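Local coordinates for protein acetyltransferase, GNAT family (Streptococcus agalactiae 2603V/R, PDB 2Q7B) that probably transfers an acetyl group to an amino nitrogen of a substrate, as a member of the GNAT family of N-acetyltransferases, at residues N40-Q43 with N44-K48; F60-N64 with Y65-R69; T103-K106 with Y107-N110. All blocks are in the same frame, centred on the assembly; numbering follows the deposited sequence.

Interaction 1: N40-Q43 with N44-K48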
ATOM      1  N   ASN A  40       6.853   1.046   3.192  1.00 33.15           N
ATOM      2  CA  ASN A  40       6.334   1.086   4.543  1.00 32.58           C
ATOM      3  C   ASN A  40       7.376   0.660   5.565  1.00 33.49           C
ATOM      4  O   ASN A  40       7.491   1.257   6.606  1.00 32.03           O
ATOM      5  CB  ASN A  40       5.113   0.170   4.687  1.00 33.92           C
ATOM      6  CG  ASN A  40       4.490   0.260   6.072  1.00 33.58           C
ATOM      7  OD1 ASN A  40       3.988   1.311   6.464  1.00 34.53           O
ATOM      8  ND2 ASN A  40       4.557  -0.831   6.828  1.00 33.24           N
ATOM      9  N   TYR A  41       8.117  -0.399   5.262  1.00 33.35           N
ATOM     10  CA  TYR A  41       9.143  -0.874   6.163  1.00 33.52           C
ATOM     11  C   TYR A  41      10.222   0.221   6.438  1.00 31.71           C
ATOM     12  O   TYR A  41      10.546   0.559   7.579  1.00 32.43           O
ATOM     13  CB  TYR A  41       9.788  -2.184   5.632  1.00 36.02           C
ATOM     14  CG  TYR A  41      10.971  -2.542   6.487  1.00 35.53           C
ATOM     15  CD1 TYR A  41      10.799  -3.215   7.691  1.00 41.42           C
ATOM     16  CD2 TYR A  41      12.248  -2.093   6.158  1.00 43.36           C
ATOM     17  CE1 TYR A  41      11.879  -3.469   8.531  1.00 37.94           C
ATOM     18  CE2 TYR A  41      13.327  -2.349   6.987  1.00 38.56           C
ATOM     19  CZ  TYR A  41      13.129  -3.030   8.167  1.00 39.53           C
ATOM     20  OH  TYR A  41      14.198  -3.275   8.974  1.00 42.78           O
ATOM     21  N   CYS A  42      10.779   0.766   5.375  1.00 33.87           N
ATOM     22  CA  CYS A  42      11.834   1.750   5.485  1.00 34.70           C
ATOM     23  C   CYS A  42      11.376   3.026   6.151  1.00 34.04           C
ATOM     24  O   CYS A  42      12.068   3.552   7.004  1.00 34.24           O
ATOM     25  CB  CYS A  42      12.394   2.081   4.105  1.00 35.62           C
ATOM     26  SG  CYS A  42      13.283   0.734   3.363  1.00 36.96           S
ATOM     27  N   GLN A  43      10.209   3.528   5.755  1.00 36.25           N
ATOM     28  CA  GLN A  43       9.698   4.769   6.307  1.00 35.85           C
ATOM     29  C   GLN A  43       9.156   4.640   7.703  1.00 36.06           C
ATOM     30  O   GLN A  43       9.419   5.488   8.552  1.00 33.93           O
ATOM     31  CB  GLN A  43       8.577   5.330   5.435  1.00 34.86           C
ATOM     32  CG  GLN A  43       9.034   5.793   4.059  1.00 40.26           C
ATOM     33  CD  GLN A  43       7.910   6.349   3.197  1.00 35.67           C
ATOM     34  OE1 GLN A  43       6.745   5.925   3.297  1.00 34.57           O
ATOM     35  NE2 GLN A  43       8.265   7.287   2.314  1.00 34.59           N
ATOM     36  N   ASN A  44       8.403   3.570   7.937  1.00 36.08           N
ATOM     37  CA  ASN A  44       7.596   3.483   9.143  1.00 35.64           C
ATOM     38  C   ASN A  44       7.948   2.459  10.190  1.00 38.10           C
ATOM     39  O   ASN A  44       7.594   2.647  11.350  1.00 41.32           O
ATOM     40  CB  ASN A  44       6.144   3.298   8.739  1.00 34.30           C
ATOM     41  CG  ASN A  44       5.621   4.454   7.907  1.00 38.55           C
ATOM     42  OD1 ASN A  44       5.899   5.599   8.212  1.00 34.97           O
ATOM     43  ND2 ASN A  44       4.853   4.154   6.852  1.00 34.67           N
ATOM     44  N   ILE A  45       8.590   1.370   9.791  1.00 36.62           N
ATOM     45  CA  ILE A  45       9.003   0.347  10.747  1.00 37.67           C
ATOM     46  C   ILE A  45      10.437   0.638  11.166  1.00 36.87           C
ATOM     47  O   ILE A  45      10.743   0.715  12.349  1.00 36.42           O
ATOM     48  CB  ILE A  45       8.849  -1.077  10.168  1.00 35.59           C
ATOM     49  CG1 ILE A  45       7.355  -1.333   9.889  1.00 37.97           C
ATOM     50  CG2 ILE A  45       9.410  -2.115  11.175  1.00 37.71           C
ATOM     51  CD1 ILE A  45       7.066  -2.619   9.208  1.00 43.50           C
ATOM     52  N   GLU A  46      11.299   0.856  10.181  1.00 35.82           N
ATOM     53  CA  GLU A  46      12.702   1.131  10.437  1.00 34.97           C
ATOM     54  C   GLU A  46      12.956   2.570  10.869  1.00 35.49           C
ATOM     55  O   GLU A  46      13.548   2.782  11.914  1.00 36.98           O
ATOM     56  CB  GLU A  46      13.534   0.801   9.200  1.00 35.57           C
ATOM     57  CG  GLU A  46      15.020   0.883   9.451  1.00 35.20           C
ATOM     58  CD  GLU A  46      15.846   0.655   8.218  1.00 37.51           C
ATOM     59  OE1 GLU A  46      15.409   0.972   7.095  1.00 38.67           O
ATOM     60  OE2 GLU A  46      16.969   0.188   8.400  1.00 39.50           O
ATOM     61  N   ALA A  47      12.504   3.551  10.094  1.00 39.30           N
ATOM     62  CA  ALA A  47      12.734   4.969  10.413  1.00 40.25           C
ATOM     63  C   ALA A  47      11.638   5.642  11.254  1.00 44.64           C
ATOM     64  O   ALA A  47      11.835   6.777  11.685  1.00 47.04           O
ATOM     65  CB  ALA A  47      12.969   5.765   9.151  1.00 40.35           C
ATOM     66  N   LYS A  48      10.497   4.991  11.482  1.00 44.05           N
ATOM     67  CA  LYS A  48       9.452   5.568  12.344  1.00 45.85           C
ATOM     68  C   LYS A  48       8.999   6.994  11.939  1.00 44.75           C
ATOM     69  O   LYS A  48       8.763   7.839  12.806  1.00 45.91           O
ATOM     70  CB  LYS A  48       9.951   5.643  13.794  1.00 47.87           C
ATOM     71  CG  LYS A  48      10.738   4.444  14.332  1.00 54.26           C
ATOM     72  CD  LYS A  48       9.884   3.342  14.869  1.00 58.41           C
ATOM     73  CE  LYS A  48      10.769   2.338  15.588  1.00 63.68           C
ATOM     74  NZ  LYS A  48       9.977   1.416  16.449  1.00 73.08           N
TER
HETATM   75  O   HOH W   1      14.655   3.566   6.613  1.00 33.89           O
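Tyr-41 and Glu-46 meet in the last turns of helix 29-46, where the helix widens into a pi-type turn. The signature is at Tyr-41 O: Glu-46 N, five residues on, donates to it at 2.7 Å and nearly straight, while Ile-45 N reaches the same oxygen from above the carbonyl plane.

Glu-46 is followed most easily from its root. Its CB packs against the Tyr-41 ring, 3.9 Å from CE2. With CG anti to the backbone N (chi1 -172°) and the chain extended beyond it, Glu-46 OE1 also lies 3.9 Å from Tyr-41 CE2, carboxylate and ring planes 39° apart. OE1 accepts from a water that also donates to Cys-42 O, and it forms a salt bridge with Arg-108; OE2 lies against Pro-105. Ile-45 CB comes to the same side of the ring, 3.8 Å from Tyr-41 CD1, farther back towards the root of the side chain.

One residue back along the helix, Asn-40 and Asn-44 cross at about a right angle with their amide planes 61° apart. OD1 of Asn-44 is taken by the backbone N of Ile-51, and its ND2 donates to Asn-40 OD1 at 3.0 Å, the acceptor lying in the amide plane of Asn-44.

Interaction 2: F60-N64 with Y65-R69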
ATOM      1  N   PHE A  60       0.992   4.647  -6.747  1.00 35.76           N
ATOM      2  CA  PHE A  60      -0.159   3.954  -7.346  1.00 36.64           C
ATOM      3  C   PHE A  60      -0.458   4.396  -8.791  1.00 36.46           C
ATOM      4  O   PHE A  60      -1.408   3.932  -9.414  1.00 35.45           O
ATOM      5  CB  PHE A  60      -1.378   4.093  -6.399  1.00 35.79           C
ATOM      6  CG  PHE A  60      -1.080   3.603  -5.014  1.00 33.77           C
ATOM      7  CD1 PHE A  60      -1.027   2.250  -4.741  1.00 41.89           C
ATOM      8  CD2 PHE A  60      -0.735   4.479  -4.014  1.00 34.57           C
ATOM      9  CE1 PHE A  60      -0.685   1.787  -3.489  1.00 40.80           C
ATOM     10  CE2 PHE A  60      -0.388   4.015  -2.747  1.00 37.00           C
ATOM     11  CZ  PHE A  60      -0.357   2.667  -2.486  1.00 38.20           C
ATOM     12  N   GLN A  61       0.388   5.271  -9.328  1.00 37.01           N
ATOM     13  CA  GLN A  61       0.255   5.768 -10.694  1.00 35.53           C
ATOM     14  C   GLN A  61       1.649   6.054 -11.230  1.00 32.61           C
ATOM     15  O   GLN A  61       1.904   7.131 -11.756  1.00 31.71           O
ATOM     16  CB  GLN A  61      -0.628   7.016 -10.731  1.00 35.88           C
ATOM     17  CG  GLN A  61      -0.236   8.128  -9.760  1.00 38.18           C
ATOM     18  CD  GLN A  61      -1.306   9.225  -9.650  1.00 38.90           C
ATOM     19  OE1 GLN A  61      -1.855   9.642 -10.647  1.00 45.83           O
ATOM     20  NE2 GLN A  61      -1.581   9.689  -8.429  1.00 44.12           N
ATOM     21  N   ILE A  62       2.539   5.073 -11.096  1.00 33.02           N
ATOM     22  CA  ILE A  62       3.948   5.227 -11.495  1.00 34.42           C
ATOM     23  C   ILE A  62       4.112   5.576 -12.965  1.00 35.91           C
ATOM     24  O   ILE A  62       4.905   6.455 -13.297  1.00 33.86           O
ATOM     25  CB  ILE A  62       4.797   3.987 -11.114  1.00 35.06           C
ATOM     26  CG1 ILE A  62       4.991   3.961  -9.594  1.00 34.18           C
ATOM     27  CG2 ILE A  62       6.137   4.003 -11.816  1.00 35.20           C
ATOM     28  CD1 ILE A  62       5.546   2.673  -9.046  1.00 37.02           C
ATOM     29  N   GLU A  63       3.364   4.895 -13.838  1.00 36.02           N
ATOM     30  CA  GLU A  63       3.461   5.136 -15.273  1.00 39.85           C
ATOM     31  C   GLU A  63       3.115   6.584 -15.644  1.00 37.34           C
ATOM     32  O   GLU A  63       3.846   7.230 -16.374  1.00 39.20           O
ATOM     33  CB  GLU A  63       2.608   4.126 -16.057  1.00 38.29           C
ATOM     34  CG  GLU A  63       2.738   4.233 -17.577  1.00 49.64           C
ATOM     35  CD  GLU A  63       1.927   3.180 -18.355  1.00 49.26           C
ATOM     36  OE1 GLU A  63       1.358   2.251 -17.731  1.00 61.60           O
ATOM     37  OE2 GLU A  63       1.873   3.294 -19.604  1.00 64.66           O
ATOM     38  N   ASN A  64       2.020   7.099 -15.122  1.00 37.00           N
ATOM     39  CA  ASN A  64       1.621   8.456 -15.435  1.00 38.27           C
ATOM     40  C   ASN A  64       2.442   9.522 -14.751  1.00 36.42           C
ATOM     41  O   ASN A  64       2.707  10.549 -15.336  1.00 37.27           O
ATOM     42  CB  ASN A  64       0.155   8.676 -15.078  1.00 38.63           C
ATOM     43  CG  ASN A  64      -0.789   7.933 -16.006  1.00 46.26           C
ATOM     44  OD1 ASN A  64      -0.368   7.288 -16.966  1.00 56.38           O
ATOM     45  ND2 ASN A  64      -2.079   8.033 -15.726  1.00 55.07           N
ATOM     46  N   TYR A  65       2.849   9.268 -13.513  1.00 37.41           N
ATOM     47  CA  TYR A  65       3.539  10.268 -12.719  1.00 35.76           C
ATOM     48  C   TYR A  65       5.004  10.357 -13.097  1.00 35.11           C
ATOM     49  O   TYR A  65       5.536  11.443 -13.233  1.00 32.17           O
ATOM     50  CB  TYR A  65       3.349   9.951 -11.244  1.00 37.66           C
ATOM     51  CG  TYR A  65       3.808  11.022 -10.292  1.00 36.33           C
ATOM     52  CD1 TYR A  65       5.148  11.103  -9.902  1.00 39.47           C
ATOM     53  CD2 TYR A  65       2.896  11.918  -9.735  1.00 40.17           C
ATOM     54  CE1 TYR A  65       5.572  12.049  -9.014  1.00 42.73           C
ATOM     55  CE2 TYR A  65       3.324  12.893  -8.852  1.00 39.02           C
ATOM     56  CZ  TYR A  65       4.655  12.945  -8.500  1.00 41.90           C
ATOM     57  OH  TYR A  65       5.108  13.886  -7.616  1.00 51.96           O
ATOM     58  N   TYR A  66       5.659   9.211 -13.263  1.00 35.20           N
ATOM     59  CA  TYR A  66       7.087   9.179 -13.585  1.00 33.76           C
ATOM     60  C   TYR A  66       7.371   8.922 -15.057  1.00 34.24           C
ATOM     61  O   TYR A  66       7.926   9.766 -15.746  1.00 32.10           O
ATOM     62  CB  TYR A  66       7.816   8.094 -12.750  1.00 33.61           C
ATOM     63  CG  TYR A  66       7.814   8.371 -11.269  1.00 31.42           C
ATOM     64  CD1 TYR A  66       8.738   9.229 -10.708  1.00 27.66           C
ATOM     65  CD2 TYR A  66       6.856   7.818 -10.440  1.00 32.36           C
ATOM     66  CE1 TYR A  66       8.737   9.507  -9.341  1.00 33.72           C
ATOM     67  CE2 TYR A  66       6.849   8.079  -9.078  1.00 33.35           C
ATOM     68  CZ  TYR A  66       7.794   8.928  -8.538  1.00 35.82           C
ATOM     69  OH  TYR A  66       7.755   9.201  -7.194  1.00 39.52           O
ATOM     70  N   GLN A  67       6.943   7.757 -15.526  1.00 33.66           N
ATOM     71  CA  GLN A  67       7.343   7.253 -16.832  1.00 33.64           C
ATOM     72  C   GLN A  67       6.836   8.012 -18.049  1.00 33.13           C
ATOM     73  O   GLN A  67       7.572   8.160 -19.008  1.00 33.03           O
ATOM     74  CB  GLN A  67       7.027   5.757 -16.916  1.00 32.50           C
ATOM     75  CG  GLN A  67       7.802   4.955 -15.864  1.00 32.08           C
ATOM     76  CD  GLN A  67       7.379   3.503 -15.791  1.00 35.01           C
ATOM     77  OE1 GLN A  67       6.193   3.185 -15.920  1.00 37.20           O
ATOM     78  NE2 GLN A  67       8.343   2.615 -15.553  1.00 31.66           N
ATOM     79  N   ASN A  68       5.599   8.498 -18.004  1.00 34.88           N
ATOM     80  CA  ASN A  68       5.032   9.256 -19.107  1.00 35.70           C
ATOM     81  C   ASN A  68       5.468  10.714 -19.114  1.00 35.44           C
ATOM     82  O   ASN A  68       5.160  11.429 -20.054  1.00 37.15           O
ATOM     83  CB  ASN A  68       3.500   9.161 -19.106  1.00 36.76           C
ATOM     84  CG  ASN A  68       2.999   7.754 -19.433  1.00 41.53           C
ATOM     85  OD1 ASN A  68       3.753   6.894 -19.905  1.00 42.07           O
ATOM     86  ND2 ASN A  68       1.714   7.523 -19.196  1.00 47.97           N
ATOM     87  N   ARG A  69       6.183  11.152 -18.081  1.00 34.20           N
ATOM     88  CA  ARG A  69       6.646  12.531 -18.001  1.00 33.69           C
ATOM     89  C   ARG A  69       8.165  12.626 -17.973  1.00 32.07           C
ATOM     90  O   ARG A  69       8.711  13.418 -17.228  1.00 33.73           O
ATOM     91  CB  ARG A  69       6.037  13.208 -16.769  1.00 34.26           C
ATOM     92  CG  ARG A  69       4.507  13.194 -16.764  1.00 35.03           C
ATOM     93  CD  ARG A  69       3.966  14.159 -15.722  1.00 37.96           C
ATOM     94  NE  ARG A  69       4.342  13.777 -14.359  1.00 45.91           N
ATOM     95  CZ  ARG A  69       4.226  14.561 -13.281  1.00 49.96           C
ATOM     96  NH1 ARG A  69       3.739  15.794 -13.376  1.00 54.39           N
ATOM     97  NH2 ARG A  69       4.601  14.117 -12.081  1.00 42.06           N
TER
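Ile-62 and Tyr-66 make the close-packed side of this short helix. Ile-62 O accepts from Tyr-66 N at 2.9 Å and from Gln-67 N at 3.3 Å, and lies in the Tyr-66 ring plane, at its edge. Ile-62 CG2 touches Tyr-66 CD2 at 4.1 Å. Tyr-65 CD1 sits over the centre of one face of the Tyr-66 ring, Phe-73 meets it edge-to-face, and the phenol oxygen is hydrogen-bonded to Asp-58.

The helix lies against the sheet, Tyr-65 on Leu-89 and Tyr-66 on Ala-87 of strand 81-90, and meets helix 29-46 through Ile-62 on Leu-35. Helix 62-67 has Gln-61 as N-cap, its carbonyl accepting from Tyr-65 N, and opens at the far end into a pi-type turn with Asn-68 N donating to Glu-63 O at 2.7 Å. Here Arg-69 folds back, bent at chi3 (-64°). Its NE and NH2 grip Tyr-65 O side-on, 2.9 Å from NE, with that oxygen in the guanidinium plane, and NH2 rests 3.4 Å above the centre of the Tyr-65 ring.

The solvent side is looser and polar. Glu-63, Asn-64 and Asn-68 are exposed; the two asparagines lie alongside, pointing the same way, and Glu-63 CG passes 3.7 Å from Asn-68 OD1.

Interaction 3: T103-K106 with Y107-N110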
ATOM      1  N   THR A 103      15.865   0.379   0.132  1.00 32.35           N
ATOM      2  CA  THR A 103      16.460  -0.946   0.030  1.00 35.34           C
ATOM      3  C   THR A 103      16.213  -1.693   1.324  1.00 32.76           C
ATOM      4  O   THR A 103      16.210  -1.081   2.371  1.00 33.93           O
ATOM      5  CB  THR A 103      18.012  -0.898  -0.193  1.00 34.62           C
ATOM      6  OG1 THR A 103      18.621  -0.160   0.863  1.00 37.11           O
ATOM      7  CG2 THR A 103      18.385  -0.240  -1.494  1.00 34.71           C
ATOM      8  N   TYR A 104      15.978  -2.998   1.266  1.00 33.67           N
ATOM      9  CA  TYR A 104      15.895  -3.772   2.508  1.00 34.94           C
ATOM     10  C   TYR A 104      17.334  -3.821   3.090  1.00 32.98           C
ATOM     11  O   TYR A 104      18.296  -3.864   2.332  1.00 33.92           O
ATOM     12  CB  TYR A 104      15.277  -5.176   2.318  1.00 34.58           C
ATOM     13  CG  TYR A 104      13.754  -5.184   2.256  1.00 36.31           C
ATOM     14  CD1 TYR A 104      12.982  -4.646   3.295  1.00 38.53           C
ATOM     15  CD2 TYR A 104      13.079  -5.766   1.173  1.00 32.45           C
ATOM     16  CE1 TYR A 104      11.575  -4.657   3.230  1.00 36.68           C
ATOM     17  CE2 TYR A 104      11.699  -5.768   1.103  1.00 35.23           C
ATOM     18  CZ  TYR A 104      10.952  -5.219   2.129  1.00 29.59           C
ATOM     19  OH  TYR A 104       9.582  -5.274   2.030  1.00 36.71           O
ATOM     20  N   PRO A 105      17.481  -3.732   4.426  1.00 34.31           N
ATOM     21  CA  PRO A 105      18.805  -3.660   5.074  1.00 34.24           C
ATOM     22  C   PRO A 105      19.882  -4.624   4.650  1.00 34.20           C
ATOM     23  O   PRO A 105      21.036  -4.213   4.495  1.00 32.77           O
ATOM     24  CB  PRO A 105      18.476  -3.869   6.555  1.00 37.61           C
ATOM     25  CG  PRO A 105      17.103  -3.264   6.703  1.00 34.61           C
ATOM     26  CD  PRO A 105      16.391  -3.593   5.415  1.00 35.07           C
ATOM     27  N   LYS A 106      19.546  -5.890   4.445  1.00 33.64           N
ATOM     28  CA  LYS A 106      20.592  -6.877   4.139  1.00 33.87           C
ATOM     29  C   LYS A 106      21.280  -6.693   2.773  1.00 32.03           C
ATOM     30  O   LYS A 106      22.322  -7.299   2.520  1.00 32.49           O
ATOM     31  CB  LYS A 106      20.061  -8.313   4.303  1.00 33.73           C
ATOM     32  CG  LYS A 106      18.930  -8.712   3.361  1.00 33.73           C
ATOM     33  CD  LYS A 106      18.625 -10.182   3.521  1.00 37.53           C
ATOM     34  CE  LYS A 106      17.387 -10.617   2.757  1.00 40.73           C
ATOM     35  NZ  LYS A 106      17.166 -12.075   2.917  1.00 44.19           N
ATOM     36  N   TYR A 107      20.690  -5.859   1.919  1.00 30.64           N
ATOM     37  CA  TYR A 107      21.190  -5.569   0.575  1.00 31.57           C
ATOM     38  C   TYR A 107      22.048  -4.319   0.543  1.00 30.62           C
ATOM     39  O   TYR A 107      22.615  -3.994  -0.485  1.00 32.07           O
ATOM     40  CB  TYR A 107      20.012  -5.411  -0.396  1.00 31.38           C
ATOM     41  CG  TYR A 107      19.141  -6.649  -0.468  1.00 34.17           C
ATOM     42  CD1 TYR A 107      19.516  -7.732  -1.229  1.00 32.57           C
ATOM     43  CD2 TYR A 107      17.936  -6.724   0.214  1.00 33.30           C
ATOM     44  CE1 TYR A 107      18.745  -8.866  -1.292  1.00 36.69           C
ATOM     45  CE2 TYR A 107      17.154  -7.873   0.155  1.00 32.98           C
ATOM     46  CZ  TYR A 107      17.562  -8.923  -0.609  1.00 34.49           C
ATOM     47  OH  TYR A 107      16.793 -10.059  -0.689  1.00 36.58           O
ATOM     48  N   ARG A 108      22.144  -3.625   1.680  1.00 33.78           N
ATOM     49  CA  ARG A 108      22.940  -2.391   1.814  1.00 33.21           C
ATOM     50  C   ARG A 108      24.389  -2.697   2.061  1.00 31.56           C
ATOM     51  O   ARG A 108      24.718  -3.631   2.790  1.00 31.61           O
ATOM     52  CB  ARG A 108      22.418  -1.555   2.977  1.00 33.02           C
ATOM     53  CG  ARG A 108      20.957  -1.169   2.813  1.00 33.79           C
ATOM     54  CD  ARG A 108      20.434  -0.421   4.009  1.00 37.42           C
ATOM     55  NE  ARG A 108      18.974  -0.232   3.954  1.00 33.68           N
ATOM     56  CZ  ARG A 108      18.205   0.048   5.006  1.00 38.59           C
ATOM     57  NH1 ARG A 108      18.725   0.168   6.212  1.00 37.05           N
ATOM     58  NH2 ARG A 108      16.892   0.173   4.867  1.00 36.09           N
ATOM     59  N   GLY A 109      25.279  -1.917   1.462  1.00 31.40           N
ATOM     60  CA  GLY A 109      26.701  -2.121   1.669  1.00 31.44           C
ATOM     61  C   GLY A 109      27.164  -3.491   1.215  1.00 30.46           C
ATOM     62  O   GLY A 109      26.472  -4.180   0.473  1.00 29.98           O
ATOM     63  N   ASN A 110      28.331  -3.894   1.674  1.00 29.27           N
ATOM     64  CA  ASN A 110      28.858  -5.197   1.294  1.00 30.13           C
ATOM     65  C   ASN A 110      27.921  -6.322   1.758  1.00 29.89           C
ATOM     66  O   ASN A 110      27.354  -6.213   2.839  1.00 30.91           O
ATOM     67  CB  ASN A 110      30.221  -5.406   1.884  1.00 28.01           C
ATOM     68  CG  ASN A 110      31.243  -4.452   1.330  1.00 36.49           C
ATOM     69  OD1 ASN A 110      31.364  -4.298   0.113  1.00 32.90           O
ATOM     70  ND2 ASN A 110      32.027  -3.842   2.221  1.00 30.45           N
TER
HETATM   71  O   HOH W   2      24.589  -6.373   1.065  1.00 29.88           O
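Two backbone bonds, Tyr-107 N to Tyr-104 O and Arg-108 N to Pro-105 O, each spanning three residues at 3.1 Å, wind the chain into a short 3-10 turn just after strand 95-103. Across that turn Arg-108, extended from CG to NE, reaches back to Thr-103 and grips it side-on with two nitrogens. NH2 donates to Thr-103 O at 2.9 Å, while NE donates to Thr-103 OG1 at 3.1 Å, with the hydroxyl oxygen in the guanidinium plane. NE adds a weak bond to Thr-103 O. The threonine hydroxyl stands between its own backbone N and carbonyl carbon (chi1 57°), which turns it to the same flank as the carbonyl oxygen. Pro-105 CA lies over one face of the guanidinium, 3.6 Å above its plane and toward the rim.

Lys-106 and Tyr-107 run side by side. The lysine CG makes a CH-pi contact over the phenol face, 4.0 Å from the ring centroid, and Tyr-104 CB touches the ring edge at CD2.

Thr-103 and Tyr-107 pack on Leu-114 of helix 114-128, Tyr-104 and Tyr-107 on Val-83 of strand 81-90, and Pro-105 on Tyr-41 of helix 29-46, whose Glu-46 is a second partner of Arg-108 NH2.

The three local contacts follow one another along the chain and lie within one GNAT family region. Interactions 1 and 3, centres about 15 Å apart, touch: Arg-108 NH2 lies 2.8 Å from Glu-46 OE1, and Tyr-41 CE2 packs 3.7 Å from Pro-105 CD. The end of helix 29-46 is thereby pinned to the loop between strand 95-103 and helix 114-128, the connection that in GNAT enzymes generally forms the pyrophosphate-binding loop for acetyl-CoA, and probably does so here. Interaction 2, on helix 62-67, touches neither, its centre about 24 Å from that of interaction 1 and 27 Å from that of interaction 3, but it shares helix 29-46 and strand 95-103 with them as packing partners.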